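Local structure of iron-sulfur cluster assembly protein CyaY (Psychromonas ingrahamii, 4HS5) at residues Leu37-Glu42 with Leu47-Gln52; Val58-Leu63 with Leu86-Ala91; Ala92-Lys95 with Glu99-Asp102; Lys75-Asp78 with Asp83-Leu86. The protein is probably involved in iron-sulfur cluster assembly, possibly as a regulator of that process, and belongs to the iron-binding frataxin family. One frame throughout, in Å; residues are numbered along the deposited sequence.

Contact 1 (Leu37-Glu42 with Leu47-Gln52); sequences LTLEFE and LIINRQ
Phe41 lays the far edge of its ring on the Leu47 side chain, its CZ lying 3.7 Å from Leu47 CD1, with that methyl close to the ring plane. Its chi1 of -50°, CG beside the backbone N, carries the ring across to the neighbouring strand. Shortened to an alanine, this residue is likely to leave Leu47 CD1 without its aromatic partner and strip part of the apolar cover from this end of the hairpin.

The two backbones run antiparallel, at 168°, and are joined by four hydrogen bonds. Leu37 and Ile49 exchange one pair, Leu37 N reaching Ile49 O at 2.8 Å; Leu39 and Leu47 exchange the other. Leu37 and Ile49 therefore stand side by side, CB to CB 4.1 Å, and Leu39 CD1 reaches diagonally to Ile49 CD1 at 4.2 Å. The aliphatic side chains of leucine and isoleucine suit this buried face, whereas Thr38 and Ile48 point to the opposite, more solvent-accessible one.

Helix 3-24 covers the apolar face through Tyr14, which touches Leu37 and Ile49; helix 85-97 reaches Phe41 and Leu47 through Gln96. Strands 28-33 and 57-61 flank the hairpin.

Contact 2 (Val58-Leu63 with Leu86-Ala91); sequences VWLATL and LTFLSA
Leu60 drives one methyl into the rim of Phe88: Leu60 CD2 lies near the ring plane, 3.6 Å from Phe88 CD2. Its other methyl turns to the next helix residue, Leu60 CD1 meeting Leu89 CD1 at 4.2 Å, so the fork of one leucine serves two helical side chains. Thr62 adds a third touch further along, its CG2 standing 3.8 Å from Phe88 CE2, the two side chains crossing at about a right angle. All these touches are apolar, and no hydrogen bond links the segments.

This is the helix-on-sheet layer of the frataxin alpha-beta sandwich: strand 57-61, inside the antiparallel sheet, offers Leu60 to helix 85-97. The aliphatic fork fits a buried spot, while the larger ring of Phe88, partly exposed, reaches both Leu60 and Thr62.

In the next shell, Thr62 OG1 accepts from the backbone N of Glu64 and Asn65, an ST turn that fixes the rotation of Thr62; with chi1 at 63°, CG2 is left on the side toward Phe88. His67 meets the Phe88 ring with the planes at about 55°, and its backbone is hydrogen-bonded to that of Leu60. Ile49 and Phe85 pack against Leu60, and Ile17 and Phe103 against Leu89.

Contact 3 (Ala92-Lys95 with Glu99-Asp102); sequences AIFK and ETVD
Residues Ala92-Lys95 form part of the closing turns of helix 85-97, and Glu99-Asp102 come back past them as an extended chain without regular structure. The backbones draw closest at Phe94 and Glu99, whose CA atoms are 5.0 Å apart. No hydrogen bond crosses; instead the carbonyl of Glu99 faces the helix, with Phe94 CA 3.4 Å from Glu99 O in a bent CA-H...O contact, 126° at the hydrogen.

The same oxygen also meets side-chain carbons of Phe94 and Ile93. Phe94 CB and CD1 each lie 3.6 Å from Glu99 O, which sits near the ring plane at its edge, where the slightly positive C-H hydrogens can favour a carbonyl. From the other residue, Ile93 CG2 stands 3.7 Å from Glu99 O. Phe94 holds CG anti to its own nitrogen, chi1 -175°, and this brings the ring alongside Thr100, whose OG1 lies 4.0 Å from Phe94 CD1. Beneath, on the buried side, Ile93 CD1 approaches Val101 CB at 4.3 Å; beta-branched aliphatics fill this place well, whereas Thr100 and Phe94 lie outward. The Glu99 carboxylate turns from the helix and accepts from the backbone N of Asp27.

One turn back along the helix, Ser90 OG bonds to Val101 O, and Phe103 touches Ile93. The pattern is that of the frataxin C-terminal segment, which doubles back after the second helix, packs along it, and touches Ala26, in the loop that follows helix 3-24, through Glu99 and Val101.

Contact 4 (Lys75-Asp78 with Asp83-Leu86); sequences KWID and DEFL
Glu84 packs its CB and CG against strand 75-78 and turns its carboxylate to the helix start. Its CB lies 4.0 Å from Ile77 CD1, the two side chains crossing nearly at right angles. CG lies 3.8 Å from Lys75 CD and beside the Trp76 carbonyl, while the lysine NZ stays clear of the carboxylate. The chain then bends, chi2 -88°, and OE2 accepts from Leu86 N at 3.0 Å, the donor standing above the carboxylate plane, while OE1 bonds to Thr87 OG1. Glutamate suits the place because its two methylenes can lie on Ile77 and Lys75 while the carboxylate reaches back to Leu86 N.

This is a helix N-cap, where the last strand of the frataxin sheet hands over to helix 85-97. A water donates to Glu84 OE2 at 2.6 Å and accepts from Trp76 N, tying the cap to the strand. With an alanine in its place, Leu86 N is likely to lose its capping partner and the water its acceptor.

The backbones meet in a single bridge of Ile77 with Glu84: Phe85 N reaches Trp76 O and Asp78 N reaches Asp83 O, both at 2.8 Å. Trp76 CB and Phe85 CB, 3.6 Å apart, start two aromatic side chains into the core. Asp78 OD1 accepts from the backbone N of Arg80 and Ser81, an Asx turn, and its OD2 bonds to His67.

Overall arrangement
After helix 3-24 and strand 28-33, the chain meets contact 1, which closes the short hairpin between strands 36-41 and 46-52. Strand 57-61 follows as the next neighbour in the sheet and opens contact 2, which closes only on helix 85-97. Contact 4 falls within that span: it closes the tight connection after strand 75-78, and it shares Leu86 with contact 2. Contact 3 comes last, folding the C-terminal segment back on the same helix. No two contacts cross. Contact 1 joins two strands of the sheet, while contacts 2 and 4 tie the sheet to helix 85-97, and Phe41 and Leu47 on Ile93 join contact 1 to contact 3.

Contact 1 (Leu37-Glu42 with Leu47-Gln52)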
loop_
_atom_site.group_PDB
_atom_site.type_symbol
_atom_site.label_atom_id
_atom_site.label_comp_id
_atom_site.label_asym_id
_atom_site.label_seq_id
_atom_site.Cartn_x
_atom_site.Cartn_y
_atom_site.Cartn_z
ATOM N N LEU A 37 1.327 7.670 2.985
ATOM C CA LEU A 37 2.579 6.940 2.901
ATOM C C LEU A 37 3.026 6.990 1.452
ATOM O O LEU A 37 2.359 6.442 0.576
ATOM C CB LEU A 37 2.397 5.493 3.377
ATOM C CG LEU A 37 3.584 4.532 3.228
ATOM C CD1 LEU A 37 4.763 5.008 4.074
ATOM C CD2 LEU A 37 3.204 3.110 3.595
ATOM N N THR A 38 4.140 7.669 1.196
ATOM C CA THR A 38 4.644 7.825 -0.156
ATOM C C THR A 38 5.843 6.931 -0.385
ATOM O O THR A 38 6.779 6.915 0.410
ATOM C CB THR A 38 5.024 9.281 -0.424
ATOM O OG1 THR A 38 3.851 10.096 -0.298
ATOM C CG2 THR A 38 5.594 9.443 -1.828
ATOM N N LEU A 39 5.796 6.167 -1.473
ATOM C CA LEU A 39 6.925 5.335 -1.856
ATOM C C LEU A 39 7.577 5.978 -3.067
ATOM O O LEU A 39 6.888 6.323 -4.027
ATOM C CB LEU A 39 6.439 3.935 -2.217
ATOM C CG LEU A 39 5.566 3.222 -1.184
ATOM C CD1 LEU A 39 5.260 1.811 -1.623
ATOM C CD2 LEU A 39 6.257 3.226 0.168
ATOM N N GLU A 40 8.891 6.154 -3.031
ATOM C CA GLU A 40 9.591 6.676 -4.201
ATOM C C GLU A 40 10.673 5.724 -4.686
ATOM O O GLU A 40 11.404 5.124 -3.897
ATOM C CB GLU A 40 10.177 8.068 -3.949
ATOM C CG GLU A 40 10.918 8.628 -5.169
ATOM C CD GLU A 40 11.147 10.126 -5.100
ATOM O OE1 GLU A 40 10.661 10.767 -4.142
ATOM O OE2 GLU A 40 11.804 10.662 -6.022
ATOM N N PHE A 41 10.762 5.604 -6.002
ATOM C CA PHE A 41 11.745 4.750 -6.631
ATOM C C PHE A 41 12.884 5.617 -7.183
ATOM O O PHE A 41 12.766 6.842 -7.259
ATOM C CB PHE A 41 11.053 3.922 -7.710
ATOM C CG PHE A 41 9.796 3.237 -7.221
ATOM C CD1 PHE A 41 9.873 2.199 -6.307
ATOM C CD2 PHE A 41 8.545 3.650 -7.660
ATOM C CE1 PHE A 41 8.724 1.571 -5.840
ATOM C CE2 PHE A 41 7.389 3.024 -7.202
ATOM C CZ PHE A 41 7.478 1.989 -6.287
ATOM N N GLU A 42 14.006 5.009 -7.538
ATOM C CA GLU A 42 15.109 5.858 -7.968
ATOM C C GLU A 42 14.898 6.458 -9.357
ATOM O O GLU A 42 15.576 7.418 -9.720
ATOM C CB GLU A 42 16.473 5.190 -7.812
ATOM C CG GLU A 42 16.533 3.740 -8.188
ATOM C CD GLU A 42 17.932 3.200 -8.001
ATOM O OE1 GLU A 42 18.796 3.973 -7.529
ATOM O OE2 GLU A 42 18.164 2.018 -8.325
ATOM N N LEU A 47 4.493 5.970 -5.618
ATOM C CA LEU A 47 3.176 5.412 -5.328
ATOM C C LEU A 47 2.700 6.131 -4.082
ATOM O O LEU A 47 3.478 6.367 -3.168
ATOM C CB LEU A 47 3.257 3.910 -5.050
ATOM C CG LEU A 47 3.688 3.026 -6.223
ATOM C CD1 LEU A 47 3.852 1.575 -5.824
ATOM C CD2 LEU A 47 2.686 3.150 -7.345
ATOM N N ILE A 48 1.424 6.492 -4.039
ATOM C CA ILE A 48 0.912 7.234 -2.903
ATOM C C ILE A 48 -0.163 6.411 -2.230
ATOM O O ILE A 48 -1.145 6.031 -2.859
ATOM C CB ILE A 48 0.301 8.574 -3.318
ATOM C CG1 ILE A 48 1.312 9.396 -4.113
ATOM C CG2 ILE A 48 -0.140 9.351 -2.075
ATOM C CD1 ILE A 48 0.683 10.560 -4.854
ATOM N N ILE A 49 0.023 6.138 -0.944
ATOM C CA ILE A 49 -0.935 5.365 -0.164
ATOM C C ILE A 49 -1.581 6.307 0.846
ATOM O O ILE A 49 -0.921 7.162 1.428
ATOM C CB ILE A 49 -0.244 4.182 0.528
ATOM C CG1 ILE A 49 0.284 3.225 -0.528
ATOM C CG2 ILE A 49 -1.201 3.452 1.463
ATOM C CD1 ILE A 49 1.376 2.331 -0.036
ATOM N N ASN A 50 -2.887 6.180 1.014
ATOM C CA ASN A 50 -3.615 7.061 1.906
ATOM C C ASN A 50 -4.603 6.257 2.731
ATOM O O ASN A 50 -4.993 5.157 2.348
ATOM C CB ASN A 50 -4.336 8.126 1.086
ATOM C CG ASN A 50 -4.656 9.359 1.889
ATOM O OD1 ASN A 50 -4.694 9.326 3.122
ATOM N ND2 ASN A 50 -4.913 10.462 1.193
ATOM N N ARG A 51 -4.967 6.785 3.889
ATOM C CA ARG A 51 -6.008 6.168 4.704
ATOM C C ARG A 51 -7.197 7.085 4.691
ATOM O O ARG A 51 -7.056 8.310 4.775
ATOM C CB ARG A 51 -5.534 5.956 6.139
ATOM C CG ARG A 51 -4.512 4.867 6.298
ATOM C CD ARG A 51 -3.401 5.303 7.242
ATOM N NE ARG A 51 -3.758 5.221 8.648
ATOM C CZ ARG A 51 -3.058 4.541 9.548
ATOM N NH1 ARG A 51 -1.968 3.878 9.178
ATOM N NH2 ARG A 51 -3.450 4.517 10.816
ATOM N N GLN A 52 -8.380 6.510 4.550
ATOM C CA GLN A 52 -9.577 7.313 4.637
ATOM C C GLN A 52 -10.434 6.781 5.768
ATOM O O GLN A 52 -11.263 5.891 5.567
ATOM C CB GLN A 52 -10.318 7.331 3.306
ATOM C CG GLN A 52 -9.479 7.869 2.136
ATOM C CD GLN A 52 -8.994 9.312 2.314
ATOM O OE1 GLN A 52 -9.200 9.946 3.351
ATOM N NE2 GLN A 52 -8.350 9.834 1.280
#

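Contact 2 (Val58-Leu63 with Leu86-Ala91)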
loop_
_atom_site.group_PDB
_atom_site.type_symbol
_atom_site.label_atom_id
_atom_site.label_comp_id
_atom_site.label_asym_id
_atom_site.label_seq_id
_atom_site.Cartn_x
_atom_site.Cartn_y
_atom_site.Cartn_z
ATOM N N VAL A 58 -8.275 1.946 2.657
ATOM C CA VAL A 58 -6.925 2.380 2.317
ATOM C C VAL A 58 -6.948 2.630 0.813
ATOM O O VAL A 58 -7.611 1.902 0.061
ATOM C CB VAL A 58 -5.878 1.310 2.690
ATOM C CG1 VAL A 58 -4.541 1.586 2.032
ATOM C CG2 VAL A 58 -5.715 1.214 4.229
ATOM N N TRP A 59 -6.268 3.689 0.369
ATOM C CA TRP A 59 -6.194 4.023 -1.052
ATOM C C TRP A 59 -4.766 3.902 -1.567
ATOM O O TRP A 59 -3.802 4.067 -0.813
ATOM C CB TRP A 59 -6.723 5.433 -1.326
ATOM C CG TRP A 59 -8.199 5.609 -1.091
ATOM C CD1 TRP A 59 -9.061 4.711 -0.528
ATOM C CD2 TRP A 59 -8.987 6.763 -1.416
ATOM N NE1 TRP A 59 -10.334 5.229 -0.483
ATOM C CE2 TRP A 59 -10.314 6.490 -1.019
ATOM C CE3 TRP A 59 -8.699 7.998 -2.003
ATOM C CZ2 TRP A 59 -11.352 7.411 -1.191
ATOM C CZ3 TRP A 59 -9.730 8.911 -2.170
ATOM C CH2 TRP A 59 -11.039 8.612 -1.765
ATOM N N LEU A 60 -4.639 3.566 -2.851
ATOM C CA LEU A 60 -3.344 3.525 -3.527
ATOM C C LEU A 60 -3.449 4.226 -4.866
ATOM O O LEU A 60 -4.327 3.908 -5.665
ATOM C CB LEU A 60 -2.914 2.080 -3.769
ATOM C CG LEU A 60 -1.731 1.893 -4.727
ATOM C CD1 LEU A 60 -0.462 2.421 -4.108
ATOM C CD2 LEU A 60 -1.568 0.424 -5.096
ATOM N N ALA A 61 -2.550 5.176 -5.094
ATOM C CA ALA A 61 -2.414 5.843 -6.376
ATOM C C ALA A 61 -1.184 5.295 -7.076
ATOM O O ALA A 61 -0.074 5.399 -6.562
ATOM C CB ALA A 61 -2.278 7.322 -6.170
ATOM N N THR A 62 -1.404 4.696 -8.241
ATOM C CA THR A 62 -0.325 4.328 -9.142
ATOM C C THR A 62 -0.133 5.484 -10.116
ATOM O O THR A 62 -0.778 6.518 -9.980
ATOM C CB THR A 62 -0.623 3.036 -9.923
ATOM O OG1 THR A 62 -1.765 3.229 -10.765
ATOM C CG2 THR A 62 -0.883 1.880 -8.966
ATOM N N LEU A 63 0.740 5.308 -11.097
ATOM C CA LEU A 63 0.927 6.324 -12.125
ATOM C C LEU A 63 -0.347 6.551 -12.926
ATOM O O LEU A 63 -0.582 7.652 -13.430
ATOM C CB LEU A 63 2.058 5.921 -13.067
ATOM C CG LEU A 63 3.435 6.158 -12.467
ATOM C CD1 LEU A 63 4.522 5.604 -13.356
ATOM C CD2 LEU A 63 3.620 7.644 -12.251
ATOM N N LEU A 86 -1.695 -6.150 -1.372
ATOM C CA LEU A 86 -0.262 -6.403 -1.299
ATOM C C LEU A 86 0.277 -7.048 -2.571
ATOM O O LEU A 86 1.382 -6.726 -3.022
ATOM C CB LEU A 86 0.074 -7.234 -0.063
ATOM C CG LEU A 86 -0.196 -6.487 1.243
ATOM C CD1 LEU A 86 0.017 -7.439 2.392
ATOM C CD2 LEU A 86 0.723 -5.269 1.352
ATOM N N THR A 87 -0.532 -7.932 -3.155
ATOM C CA THR A 87 -0.253 -8.533 -4.457
ATOM C C THR A 87 -0.160 -7.436 -5.516
ATOM O O THR A 87 0.775 -7.388 -6.321
ATOM C CB THR A 87 -1.370 -9.532 -4.840
ATOM O OG1 THR A 87 -1.415 -10.581 -3.862
ATOM C CG2 THR A 87 -1.096 -10.141 -6.200
ATOM N N PHE A 88 -1.127 -6.529 -5.485
ATOM C CA PHE A 88 -1.171 -5.464 -6.468
ATOM C C PHE A 88 -0.008 -4.486 -6.285
ATOM O O PHE A 88 0.557 -3.977 -7.256
ATOM C CB PHE A 88 -2.514 -4.741 -6.368
ATOM C CG PHE A 88 -2.727 -3.727 -7.453
ATOM C CD1 PHE A 88 -3.171 -4.114 -8.707
ATOM C CD2 PHE A 88 -2.479 -2.390 -7.214
ATOM C CE1 PHE A 88 -3.366 -3.174 -9.705
ATOM C CE2 PHE A 88 -2.668 -1.444 -8.203
ATOM C CZ PHE A 88 -3.120 -1.843 -9.449
ATOM N N LEU A 89 0.354 -4.220 -5.032
ATOM C CA LEU A 89 1.431 -3.298 -4.719
ATOM C C LEU A 89 2.760 -3.832 -5.232
ATOM O O LEU A 89 3.535 -3.093 -5.842
ATOM C CB LEU A 89 1.491 -3.054 -3.201
ATOM C CG LEU A 89 2.527 -2.030 -2.767
ATOM C CD1 LEU A 89 2.224 -0.709 -3.439
ATOM C CD2 LEU A 89 2.514 -1.869 -1.255
ATOM N N SER A 90 3.014 -5.122 -5.028
ATOM C CA SER A 90 4.213 -5.748 -5.592
ATOM C C SER A 90 4.260 -5.603 -7.107
ATOM O O SER A 90 5.313 -5.294 -7.667
ATOM C CB SER A 90 4.246 -7.236 -5.259
ATOM O OG SER A 90 4.421 -7.438 -3.873
ATOM N N ALA A 91 3.125 -5.829 -7.761
ATOM C CA ALA A 91 3.057 -5.748 -9.224
ATOM C C ALA A 91 3.319 -4.316 -9.663
ATOM O O ALA A 91 4.037 -4.085 -10.636
ATOM C CB ALA A 91 1.716 -6.231 -9.727
#

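Contact 3 (Ala92-Lys95 with Glu99-Asp102)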
loop_
_atom_site.group_PDB
_atom_site.type_symbol
_atom_site.label_atom_id
_atom_site.label_comp_id
_atom_site.label_asym_id
_atom_site.label_seq_id
_atom_site.Cartn_x
_atom_site.Cartn_y
_atom_site.Cartn_z
ATOM N N ALA A 92 2.753 -3.354 -8.939
ATOM C CA ALA A 92 2.956 -1.946 -9.285
ATOM C C ALA A 92 4.409 -1.518 -9.136
ATOM O O ALA A 92 4.947 -0.823 -10.001
ATOM C CB ALA A 92 2.045 -1.048 -8.453
ATOM N N ILE A 93 5.043 -1.922 -8.039
ATOM C CA ILE A 93 6.447 -1.622 -7.804
ATOM C C ILE A 93 7.286 -2.204 -8.947
ATOM O O ILE A 93 8.213 -1.559 -9.443
ATOM C CB ILE A 93 6.926 -2.156 -6.428
ATOM C CG1 ILE A 93 6.271 -1.364 -5.284
ATOM C CG2 ILE A 93 8.448 -2.112 -6.314
ATOM C CD1 ILE A 93 6.701 -1.799 -3.888
ATOM N N PHE A 94 6.938 -3.409 -9.393
ATOM C CA PHE A 94 7.677 -4.011 -10.495
ATOM C C PHE A 94 7.358 -3.330 -11.825
ATOM O O PHE A 94 8.240 -3.146 -12.666
ATOM C CB PHE A 94 7.402 -5.513 -10.608
ATOM C CG PHE A 94 8.235 -6.182 -11.663
ATOM C CD1 PHE A 94 9.558 -6.491 -11.411
ATOM C CD2 PHE A 94 7.704 -6.459 -12.912
ATOM C CE1 PHE A 94 10.349 -7.094 -12.387
ATOM C CE2 PHE A 94 8.484 -7.048 -13.898
ATOM C CZ PHE A 94 9.808 -7.365 -13.634
ATOM N N LYS A 95 6.093 -2.986 -12.031
ATOM C CA LYS A 95 5.640 -2.443 -13.307
ATOM C C LYS A 95 6.115 -1.011 -13.522
ATOM O O LYS A 95 6.307 -0.589 -14.664
ATOM C CB LYS A 95 4.117 -2.571 -13.417
ATOM C CG LYS A 95 3.389 -1.523 -14.236
ATOM C CD LYS A 95 1.878 -1.689 -14.032
ATOM C CE LYS A 95 1.497 -1.620 -12.545
ATOM N NZ LYS A 95 1.108 -0.249 -12.092
ATOM N N GLU A 99 11.775 -3.559 -9.825
ATOM C CA GLU A 99 12.362 -4.265 -8.693
ATOM C C GLU A 99 11.271 -5.080 -8.020
ATOM O O GLU A 99 10.075 -4.854 -8.243
ATOM C CB GLU A 99 13.013 -3.312 -7.697
ATOM C CG GLU A 99 14.346 -3.742 -7.119
ATOM C CD GLU A 99 14.986 -2.621 -6.307
ATOM O OE1 GLU A 99 14.293 -1.620 -6.031
ATOM O OE2 GLU A 99 16.168 -2.743 -5.941
ATOM N N THR A 100 11.709 -6.045 -7.227
ATOM C CA THR A 100 10.812 -7.014 -6.630
ATOM C C THR A 100 10.751 -6.817 -5.117
ATOM O O THR A 100 11.774 -6.782 -4.427
ATOM C CB THR A 100 11.210 -8.452 -7.017
ATOM O OG1 THR A 100 11.118 -8.605 -8.442
ATOM C CG2 THR A 100 10.302 -9.470 -6.355
ATOM N N VAL A 101 9.537 -6.610 -4.623
ATOM C CA VAL A 101 9.258 -6.627 -3.190
ATOM C C VAL A 101 8.031 -7.501 -3.044
ATOM O O VAL A 101 6.960 -7.159 -3.550
ATOM C CB VAL A 101 8.957 -5.224 -2.605
ATOM C CG1 VAL A 101 8.645 -5.334 -1.118
ATOM C CG2 VAL A 101 10.124 -4.269 -2.807
ATOM N N ASP A 102 8.198 -8.645 -2.391
ATOM C CA ASP A 102 7.065 -9.508 -2.078
ATOM C C ASP A 102 6.532 -9.088 -0.713
ATOM O O ASP A 102 7.247 -9.161 0.278
ATOM C CB ASP A 102 7.521 -10.969 -2.054
ATOM C CG ASP A 102 6.368 -11.949 -1.980
ATOM O OD1 ASP A 102 6.613 -13.149 -2.219
ATOM O OD2 ASP A 102 5.225 -11.535 -1.691
#

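Contact 4 (Lys75-Asp78 with Asp83-Leu86)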
loop_
_atom_site.group_PDB
_atom_site.type_symbol
_atom_site.label_atom_id
_atom_site.label_comp_id
_atom_site.label_asym_id
_atom_site.label_seq_id
_atom_site.Cartn_x
_atom_site.Cartn_y
_atom_site.Cartn_z
ATOM N N LYS A 75 -7.578 -9.345 4.539
ATOM C CA LYS A 75 -6.726 -8.618 3.605
ATOM C C LYS A 75 -7.445 -7.381 3.072
ATOM O O LYS A 75 -8.619 -7.160 3.344
ATOM C CB LYS A 75 -6.310 -9.530 2.451
ATOM C CG LYS A 75 -7.469 -10.194 1.752
ATOM C CD LYS A 75 -7.037 -11.470 1.037
ATOM C CE LYS A 75 -5.939 -12.178 1.798
ATOM N NZ LYS A 75 -5.722 -13.572 1.336
ATOM N N TRP A 76 -6.727 -6.579 2.304
ATOM C CA TRP A 76 -7.306 -5.385 1.718
ATOM C C TRP A 76 -7.625 -5.651 0.259
ATOM O O TRP A 76 -6.753 -6.035 -0.509
ATOM C CB TRP A 76 -6.324 -4.224 1.878
ATOM C CG TRP A 76 -6.151 -3.856 3.329
ATOM C CD1 TRP A 76 -5.213 -4.338 4.199
ATOM C CD2 TRP A 76 -6.966 -2.954 4.075
ATOM N NE1 TRP A 76 -5.399 -3.781 5.443
ATOM C CE2 TRP A 76 -6.466 -2.922 5.391
ATOM C CE3 TRP A 76 -8.066 -2.157 3.758
ATOM C CZ2 TRP A 76 -7.035 -2.128 6.392
ATOM C CZ3 TRP A 76 -8.628 -1.371 4.751
ATOM C CH2 TRP A 76 -8.114 -1.367 6.051
ATOM N N ILE A 77 -8.892 -5.457 -0.096
ATOM C CA ILE A 77 -9.439 -5.862 -1.382
ATOM C C ILE A 77 -9.990 -4.662 -2.153
ATOM O O ILE A 77 -10.769 -3.889 -1.613
ATOM C CB ILE A 77 -10.586 -6.881 -1.168
ATOM C CG1 ILE A 77 -10.062 -8.118 -0.435
ATOM C CG2 ILE A 77 -11.222 -7.268 -2.496
ATOM C CD1 ILE A 77 -9.012 -8.865 -1.210
ATOM N N ASP A 78 -9.577 -4.529 -3.410
ATOM C CA ASP A 78 -9.974 -3.426 -4.281
ATOM C C ASP A 78 -11.473 -3.483 -4.523
ATOM O O ASP A 78 -11.994 -4.512 -4.960
ATOM C CB ASP A 78 -9.200 -3.558 -5.599
ATOM C CG ASP A 78 -9.345 -2.345 -6.511
ATOM O OD1 ASP A 78 -10.472 -2.051 -6.954
ATOM O OD2 ASP A 78 -8.310 -1.719 -6.829
ATOM N N ASP A 83 -8.905 -7.053 -6.675
ATOM C CA ASP A 83 -7.497 -7.391 -6.493
ATOM C C ASP A 83 -7.064 -7.144 -5.053
ATOM O O ASP A 83 -7.538 -6.214 -4.393
ATOM C CB ASP A 83 -6.606 -6.590 -7.439
ATOM C CG ASP A 83 -6.694 -7.073 -8.876
ATOM O OD1 ASP A 83 -7.237 -8.180 -9.105
ATOM O OD2 ASP A 83 -6.210 -6.343 -9.771
ATOM N N GLU A 84 -6.163 -7.988 -4.571
ATOM C CA GLU A 84 -5.690 -7.845 -3.216
ATOM C C GLU A 84 -4.533 -6.837 -3.187
ATOM O O GLU A 84 -3.684 -6.818 -4.078
ATOM C CB GLU A 84 -5.288 -9.220 -2.676
ATOM C CG GLU A 84 -4.898 -9.230 -1.222
ATOM C CD GLU A 84 -3.447 -8.942 -1.032
ATOM O OE1 GLU A 84 -2.658 -9.239 -1.950
ATOM O OE2 GLU A 84 -3.089 -8.417 0.032
ATOM N N PHE A 85 -4.538 -5.990 -2.167
ATOM C CA PHE A 85 -3.631 -4.851 -2.078
ATOM C C PHE A 85 -2.150 -5.204 -2.183
ATOM O O PHE A 85 -1.412 -4.587 -2.954
ATOM C CB PHE A 85 -3.889 -4.118 -0.755
ATOM C CG PHE A 85 -3.024 -2.907 -0.545
ATOM C CD1 PHE A 85 -3.461 -1.653 -0.931
ATOM C CD2 PHE A 85 -1.789 -3.020 0.072
ATOM C CE1 PHE A 85 -2.662 -0.527 -0.727
ATOM C CE2 PHE A 85 -0.986 -1.907 0.266
ATOM C CZ PHE A 85 -1.422 -0.661 -0.138
ATOM N N LEU A 86 -1.695 -6.150 -1.372
ATOM C CA LEU A 86 -0.262 -6.403 -1.299
ATOM C C LEU A 86 0.277 -7.048 -2.571
ATOM O O LEU A 86 1.382 -6.726 -3.022
ATOM C CB LEU A 86 0.074 -7.234 -0.063
ATOM C CG LEU A 86 -0.196 -6.487 1.243
ATOM C CD1 LEU A 86 0.017 -7.439 2.392
ATOM C CD2 LEU A 86 0.723 -5.269 1.352
HETATM O O HOH W 1 -3.942 -6.917 2.034
#